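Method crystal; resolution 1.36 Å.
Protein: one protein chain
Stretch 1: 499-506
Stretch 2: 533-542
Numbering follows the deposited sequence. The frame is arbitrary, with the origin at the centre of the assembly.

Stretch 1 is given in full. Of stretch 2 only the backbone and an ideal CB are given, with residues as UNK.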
ATOM      1  N   ARG A 499     -21.077   2.877  -6.135  1.00  6.70           N
ATOM      2  CA  ARG A 499     -21.547   1.762  -6.968  1.00  7.77           C
ATOM      3  C   ARG A 499     -23.025   1.971  -7.289  1.00  7.57           C
ATOM      4  O   ARG A 499     -23.506   1.706  -8.385  1.00  7.41           O
ATOM      5  CB  ARG A 499     -21.352   0.430  -6.201  1.00  9.99           C
ATOM      6  CG  ARG A 499     -21.675  -0.783  -7.022  1.00 12.75           C
ATOM      7  CD  ARG A 499     -21.769  -2.062  -6.217  1.00 16.52           C
ATOM      8  NE  ARG A 499     -21.949  -3.177  -7.166  1.00 18.40           N
ATOM      9  CZ  ARG A 499     -22.577  -4.323  -6.920  1.00 22.76           C
ATOM     10  NH1 ARG A 499     -22.664  -5.237  -7.891  1.00 23.39           N
ATOM     11  NH2 ARG A 499     -23.135  -4.569  -5.733  1.00 22.91           N
ATOM     12  N   GLN A 500     -23.783   2.311  -6.247  1.00  7.63           N
ATOM     13  CA  GLN A 500     -25.234   2.308  -6.255  1.00  7.32           C
ATOM     14  C   GLN A 500     -25.810   3.666  -6.670  1.00  7.19           C
ATOM     15  O   GLN A 500     -25.176   4.708  -6.530  1.00  7.46           O
ATOM     16  CB  GLN A 500     -25.807   1.916  -4.881  1.00  8.25           C
ATOM     17  CG  GLN A 500     -25.761   3.015  -3.787  1.00  7.51           C
ATOM     18  CD  GLN A 500     -24.430   3.188  -3.095  1.00  7.95           C
ATOM     19  OE1 GLN A 500     -23.392   2.691  -3.574  1.00  7.51           O
ATOM     20  NE2 GLN A 500     -24.426   3.976  -2.023  1.00  7.15           N
ATOM     21  N   LYS A 501     -27.056   3.659  -7.151  1.00  7.98           N
ATOM     22  CA  LYS A 501     -27.718   4.860  -7.581  1.00  8.60           C
ATOM     23  C   LYS A 501     -27.950   5.823  -6.413  1.00  8.65           C
ATOM     24  O   LYS A 501     -28.443   5.413  -5.338  1.00  9.66           O
ATOM     25  CB  LYS A 501     -29.082   4.494  -8.187  1.00  9.32           C
ATOM     26  CG  LYS A 501     -29.779   5.674  -8.852  1.00 13.83           C
ATOM     27  CD  LYS A 501     -31.119   5.301  -9.512  1.00 19.27           C
ATOM     28  CE  LYS A 501     -30.916   4.444 -10.708  1.00 23.02           C
ATOM     29  NZ  LYS A 501     -32.156   4.413 -11.561  1.00 24.91           N
ATOM     30  N   LEU A 502     -27.662   7.099  -6.662  1.00  8.20           N
ATOM     31  CA  LEU A 502     -27.936   8.203  -5.737  1.00  9.14           C
ATOM     32  C   LEU A 502     -28.988   9.147  -6.299  1.00 10.00           C
ATOM     33  O   LEU A 502     -29.166   9.267  -7.514  1.00 11.99           O
ATOM     34  CB  LEU A 502     -26.660   9.013  -5.466  1.00  9.15           C
ATOM     35  CG  LEU A 502     -25.416   8.200  -5.063  1.00  8.80           C
ATOM     36  CD1 LEU A 502     -24.279   9.142  -4.680  1.00 10.32           C
ATOM     37  CD2 LEU A 502     -25.716   7.191  -3.964  1.00  9.96           C
ATOM     38  N   LYS A 503     -29.609   9.908  -5.417  1.00 10.71           N
ATOM     39  CA  LYS A 503     -30.673  10.809  -5.806  1.00 11.56           C
ATOM     40  C   LYS A 503     -30.130  12.161  -6.177  1.00 10.98           C
ATOM     41  O   LYS A 503     -29.347  12.772  -5.483  1.00 11.93           O
ATOM     42  CB  LYS A 503     -31.674  10.971  -4.670  1.00 12.47           C
ATOM     43  CG  LYS A 503     -32.351   9.685  -4.237  1.00 16.82           C
ATOM     44  CD  LYS A 503     -33.452   9.182  -5.192  1.00 20.90           C
ATOM     45  CE  LYS A 503     -34.471  10.245  -5.594  1.00 23.50           C
ATOM     46  NZ  LYS A 503     -35.657   9.693  -6.379  1.00 23.57           N
ATOM     47  N   ALA A 504     -30.599  12.673  -7.288  1.00  9.67           N
ATOM     48  CA  ALA A 504     -30.208  14.011  -7.691  1.00 10.25           C
ATOM     49  C   ALA A 504     -30.642  15.045  -6.651  1.00 10.02           C
ATOM     50  O   ALA A 504     -31.744  14.967  -6.086  1.00 12.64           O
ATOM     51  CB  ALA A 504     -30.847  14.333  -9.048  1.00 10.59           C
ATOM     52  N   LEU A 505     -29.791  16.034  -6.401  1.00 10.09           N
ATOM     53  CA  LEU A 505     -30.059  17.100  -5.457  1.00 10.84           C
ATOM     54  C   LEU A 505     -30.786  18.262  -6.094  1.00 12.38           C
ATOM     55  O   LEU A 505     -30.789  18.461  -7.306  1.00 12.72           O
ATOM     56  CB  LEU A 505     -28.740  17.649  -4.872  1.00 12.58           C
ATOM     57  CG  LEU A 505     -27.815  16.648  -4.206  1.00 14.03           C
ATOM     58  CD1 LEU A 505     -26.571  17.369  -3.665  1.00 15.59           C
ATOM     59  CD2 LEU A 505     -28.537  15.887  -3.096  1.00 15.02           C
ATOM     60  N   ASN A 506     -31.423  19.041  -5.237  1.00 12.96           N
ATOM     61  CA  ASN A 506     -31.896  20.335  -5.638  1.00 13.96           C
ATOM     62  C   ASN A 506     -30.735  21.334  -5.665  1.00 14.28           C
ATOM     63  O   ASN A 506     -29.639  21.048  -5.185  1.00 14.34           O
ATOM     64  CB  ASN A 506     -33.072  20.764  -4.744  1.00 14.75           C
ATOM     65  CG  ASN A 506     -34.287  19.844  -4.930  1.00 18.81           C
ATOM     66  OD1 ASN A 506     -34.856  19.761  -6.025  1.00 23.82           O
ATOM     67  ND2 ASN A 506     -34.651  19.099  -3.876  1.00 23.28           N
ATOM     68  N   UNK A 533     -21.719  13.952   3.054  1.00 10.31           N
ATOM     69  CA  UNK A 533     -21.168  13.896   1.715  1.00  9.97           C
ATOM     70  C   UNK A 533     -21.752  12.700   0.955  1.00 10.24           C
ATOM     71  O   UNK A 533     -22.283  11.741   1.532  1.00  9.39           O
ATOM     72  CB  UNK A 533     -19.641  13.812   1.768  1.00  9.97           C
ATOM     73  N   UNK A 534     -21.604  12.719  -0.357  1.00  8.96           N
ATOM     74  CA  UNK A 534     -21.896  11.597  -1.191  1.00  8.74           C
ATOM     75  C   UNK A 534     -23.244  10.981  -0.946  1.00  8.66           C
ATOM     76  O   UNK A 534     -24.266  11.695  -0.857  1.00  8.67           O
ATOM     77  CB  UNK A 534     -20.810  10.534  -1.010  1.00  8.74           C
ATOM     78  N   UNK A 535     -23.260   9.669  -0.840  1.00  8.43           N
ATOM     79  CA  UNK A 535     -24.467   8.881  -0.684  1.00  8.15           C
ATOM     80  C   UNK A 535     -25.270   9.177   0.562  1.00  8.52           C
ATOM     81  O   UNK A 535     -26.412   8.727   0.633  1.00 10.97           O
ATOM     82  CB  UNK A 535     -24.101   7.395  -0.693  1.00  8.15           C
ATOM     83  N   UNK A 536     -24.734   9.908   1.531  1.00  7.47           N
ATOM     84  CA  UNK A 536     -25.510  10.208   2.757  1.00  7.85           C
ATOM     85  C   UNK A 536     -26.263  11.519   2.728  1.00  7.68           C
ATOM     86  O   UNK A 536     -27.008  11.821   3.657  1.00  8.56           O
ATOM     87  CB  UNK A 536     -24.574  10.221   3.967  1.00  7.85           C
ATOM     88  N   UNK A 537     -26.115  12.304   1.670  1.00  8.64           N
ATOM     89  CA  UNK A 537     -26.783  13.613   1.637  1.00  9.74           C
ATOM     90  C   UNK A 537     -28.299  13.467   1.587  1.00 10.03           C
ATOM     91  O   UNK A 537     -29.034  14.150   2.281  1.00  9.07           O
ATOM     92  CB  UNK A 537     -26.302  14.425   0.433  1.00  9.74           C
ATOM     93  N   UNK A 538     -28.787  12.544   0.779  1.00  9.56           N
ATOM     94  CA  UNK A 538     -30.215  12.362   0.653  1.00 10.99           C
ATOM     95  C   UNK A 538     -30.828  11.912   1.983  1.00  9.84           C
ATOM     96  O   UNK A 538     -31.905  12.377   2.377  1.00 10.26           O
ATOM     97  CB  UNK A 538     -30.521  11.347  -0.450  1.00 10.99           C
ATOM     98  N   UNK A 539     -30.135  11.030   2.706  1.00  9.48           N
ATOM     99  CA  UNK A 539     -30.606  10.613   4.033  1.00  9.28           C
ATOM    100  C   UNK A 539     -30.785  11.836   4.932  1.00  9.67           C
ATOM    101  O   UNK A 539     -31.755  11.926   5.703  1.00 10.37           O
ATOM    102  CB  UNK A 539     -29.629   9.623   4.669  1.00  9.28           C
ATOM    103  N   UNK A 540     -29.837  12.762   4.865  1.00  9.25           N
ATOM    104  CA  UNK A 540     -29.926  13.981   5.666  1.00  9.80           C
ATOM    105  C   UNK A 540     -31.047  14.904   5.197  1.00  9.70           C
ATOM    106  O   UNK A 540     -31.729  15.491   6.025  1.00  9.65           O
ATOM    107  CB  UNK A 540     -28.592  14.730   5.626  1.00  9.80           C
ATOM    108  N   UNK A 541     -31.277  15.029   3.894  1.00  8.71           N
ATOM    109  CA  UNK A 541     -32.402  15.831   3.424  1.00  9.30           C
ATOM    110  C   UNK A 541     -33.732  15.244   3.948  1.00  8.90           C
ATOM    111  O   UNK A 541     -34.616  15.981   4.431  1.00  9.91           O
ATOM    112  CB  UNK A 541     -32.406  15.895   1.895  1.00  9.30           C
ATOM    113  N   UNK A 542     -33.899  13.928   3.807  1.00  8.96           N
ATOM    114  CA  UNK A 542     -35.106  13.257   4.259  1.00  9.57           C
ATOM    115  C   UNK A 542     -35.258  13.365   5.757  1.00  8.92           C
ATOM    116  O   UNK A 542     -36.369  13.567   6.263  1.00  9.57           O
ATOM    117  CB  UNK A 542     -35.095  11.787   3.836  1.00  9.57           C
TER

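Position 533 lies out of reach of stretch 1, with nothing of it within 5.5 Å of the ideal CB, so this contact sets no preference. The residue is S533, its hydroxyl bonded elsewhere in the structure.

At 534 the backbone decides more than the neighbour does. Phi of 50° with psi of -133° favours glycine, whereas the ideal CB of 534, 5.2 Å from CD1 of L502, meets no obstacle there. G534 is found, and its O receives the N of position 537, the two atoms 3.2 Å apart.

Position 535 points toward stretch 1. The ideal CB of 535 is 3.7 Å from both L502 CD2 and Q500 NE2, so it meets a methyl group and an amide donor together. A small residue fits so close an approach, and a polar tip could use the amide side; alanine, serine or threonine are all reasonable. The answer is S535, whose CB packs 3.6 Å from L502 CD2. Its OG makes no direct bond to Q500: the O of a water accepts from Q500 NE2 at 2.9 Å and donates to S535 OG at 2.7 Å. That leaves the hydroxyl free to donate to the side chain at position 536.

Position 536 points away, and stretch 1 leaves the choice open. E536 accepts a hydrogen bond at OE2 from S535 OG, at 2.6 Å.

From 537 the chain is helical. CA-to-CB points toward stretch 1 and the ideal CB of 537 is 4.4 Å from L505 CD2, an aliphatic surface that would suit valine, isoleucine or leucine. V537, with chi1 t, brings CG1 to 3.7 Å from L505 CD2.

Position 538 also points toward stretch 1, the ideal CB of 538 being 4.4 Å from K503 CB. The lysine's CB and CG offer an aliphatic surface on which a flat ring or a long apolar chain could lie. W538 takes it: K503 CG sits 3.5 Å from the centroid of the W538 five-membered ring, almost on its normal, a CH-pi contact over the face. L505 CD2 reaches the ring's edge, 4.5 Å from W538 CE3.

Positions 539 and 540 are out of reach; they are L539 and C540.

Position 541, one helical turn beyond 537, points toward stretch 1 but has no atom of it within 5.5 Å of its ideal CB. A longer apolar chain can bridge that gap, leucine or methionine for instance. L541 does so, placing CD1 4.0 Å from L505 CD2.

Position 542 is again out of reach. It is E542.

Stretch 2 (533-542) SGSEVWLCLE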
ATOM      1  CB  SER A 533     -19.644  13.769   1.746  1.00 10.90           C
ATOM      2  OG  SER A 533     -19.242  12.538   2.298  1.00 12.43           O
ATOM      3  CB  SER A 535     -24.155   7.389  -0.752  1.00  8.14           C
ATOM      4  OG  SER A 535     -23.139   7.052   0.202  1.00  8.88           O
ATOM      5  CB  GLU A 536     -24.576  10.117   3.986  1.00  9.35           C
ATOM      6  CG  GLU A 536     -24.293   8.692   4.378  1.00  9.27           C
ATOM      7  CD  GLU A 536     -23.508   7.933   3.334  1.00 10.01           C
ATOM      8  OE1 GLU A 536     -22.296   8.243   3.187  1.00  9.66           O
ATOM      9  OE2 GLU A 536     -24.074   7.042   2.655  1.00 10.15           O
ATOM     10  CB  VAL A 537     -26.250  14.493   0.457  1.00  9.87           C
ATOM     11  CG1 VAL A 537     -27.077  15.793   0.315  1.00 10.25           C
ATOM     12  CG2 VAL A 537     -24.801  14.841   0.681  1.00 10.48           C
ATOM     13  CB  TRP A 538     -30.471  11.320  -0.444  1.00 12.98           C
ATOM     14  CG  TRP A 538     -31.868  11.282  -0.829  1.00 17.59           C
ATOM     15  CD1 TRP A 538     -32.758  10.280  -0.577  1.00 22.20           C
ATOM     16  CD2 TRP A 538     -32.586  12.303  -1.554  1.00 22.99           C
ATOM     17  NE1 TRP A 538     -33.992  10.610  -1.104  1.00 22.97           N
ATOM     18  CE2 TRP A 538     -33.905  11.842  -1.709  1.00 24.63           C
ATOM     19  CE3 TRP A 538     -32.233  13.560  -2.080  1.00 25.81           C
ATOM     20  CZ2 TRP A 538     -34.879  12.595  -2.380  1.00 25.20           C
ATOM     21  CZ3 TRP A 538     -33.185  14.301  -2.750  1.00 27.94           C
ATOM     22  CH2 TRP A 538     -34.497  13.819  -2.889  1.00 26.75           C
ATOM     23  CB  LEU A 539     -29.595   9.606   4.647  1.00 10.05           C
ATOM     24  CG  LEU A 539     -29.806   9.294   6.114  1.00  9.57           C
ATOM     25  CD1 LEU A 539     -31.115   8.593   6.402  1.00 10.19           C
ATOM     26  CD2 LEU A 539     -28.638   8.423   6.611  1.00 10.64           C
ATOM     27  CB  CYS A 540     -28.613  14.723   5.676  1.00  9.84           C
ATOM     28  SG  CYS A 540     -27.334  13.845   6.608  1.00 10.65           S
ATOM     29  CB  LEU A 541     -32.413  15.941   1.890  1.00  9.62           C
ATOM     30  CG  LEU A 541     -31.324  16.817   1.330  1.00 11.41           C
ATOM     31  CD1 LEU A 541     -31.174  16.534  -0.188  1.00 12.91           C
ATOM     32  CD2 LEU A 541     -31.566  18.313   1.597  1.00 12.74           C
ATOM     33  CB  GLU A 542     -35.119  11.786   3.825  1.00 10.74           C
ATOM     34  CG  GLU A 542     -35.132  11.584   2.279  1.00 14.08           C
ATOM     35  CD  GLU A 542     -36.505  11.684   1.651  1.00 20.33           C
ATOM     36  OE1 GLU A 542     -37.293  10.732   1.788  1.00 23.67           O
ATOM     37  OE2 GLU A 542     -36.773  12.707   0.987  1.00 21.17           O
TER
HETATM   38  O   HOH W   1     -21.918   4.915  -0.929  1.00  8.21           O
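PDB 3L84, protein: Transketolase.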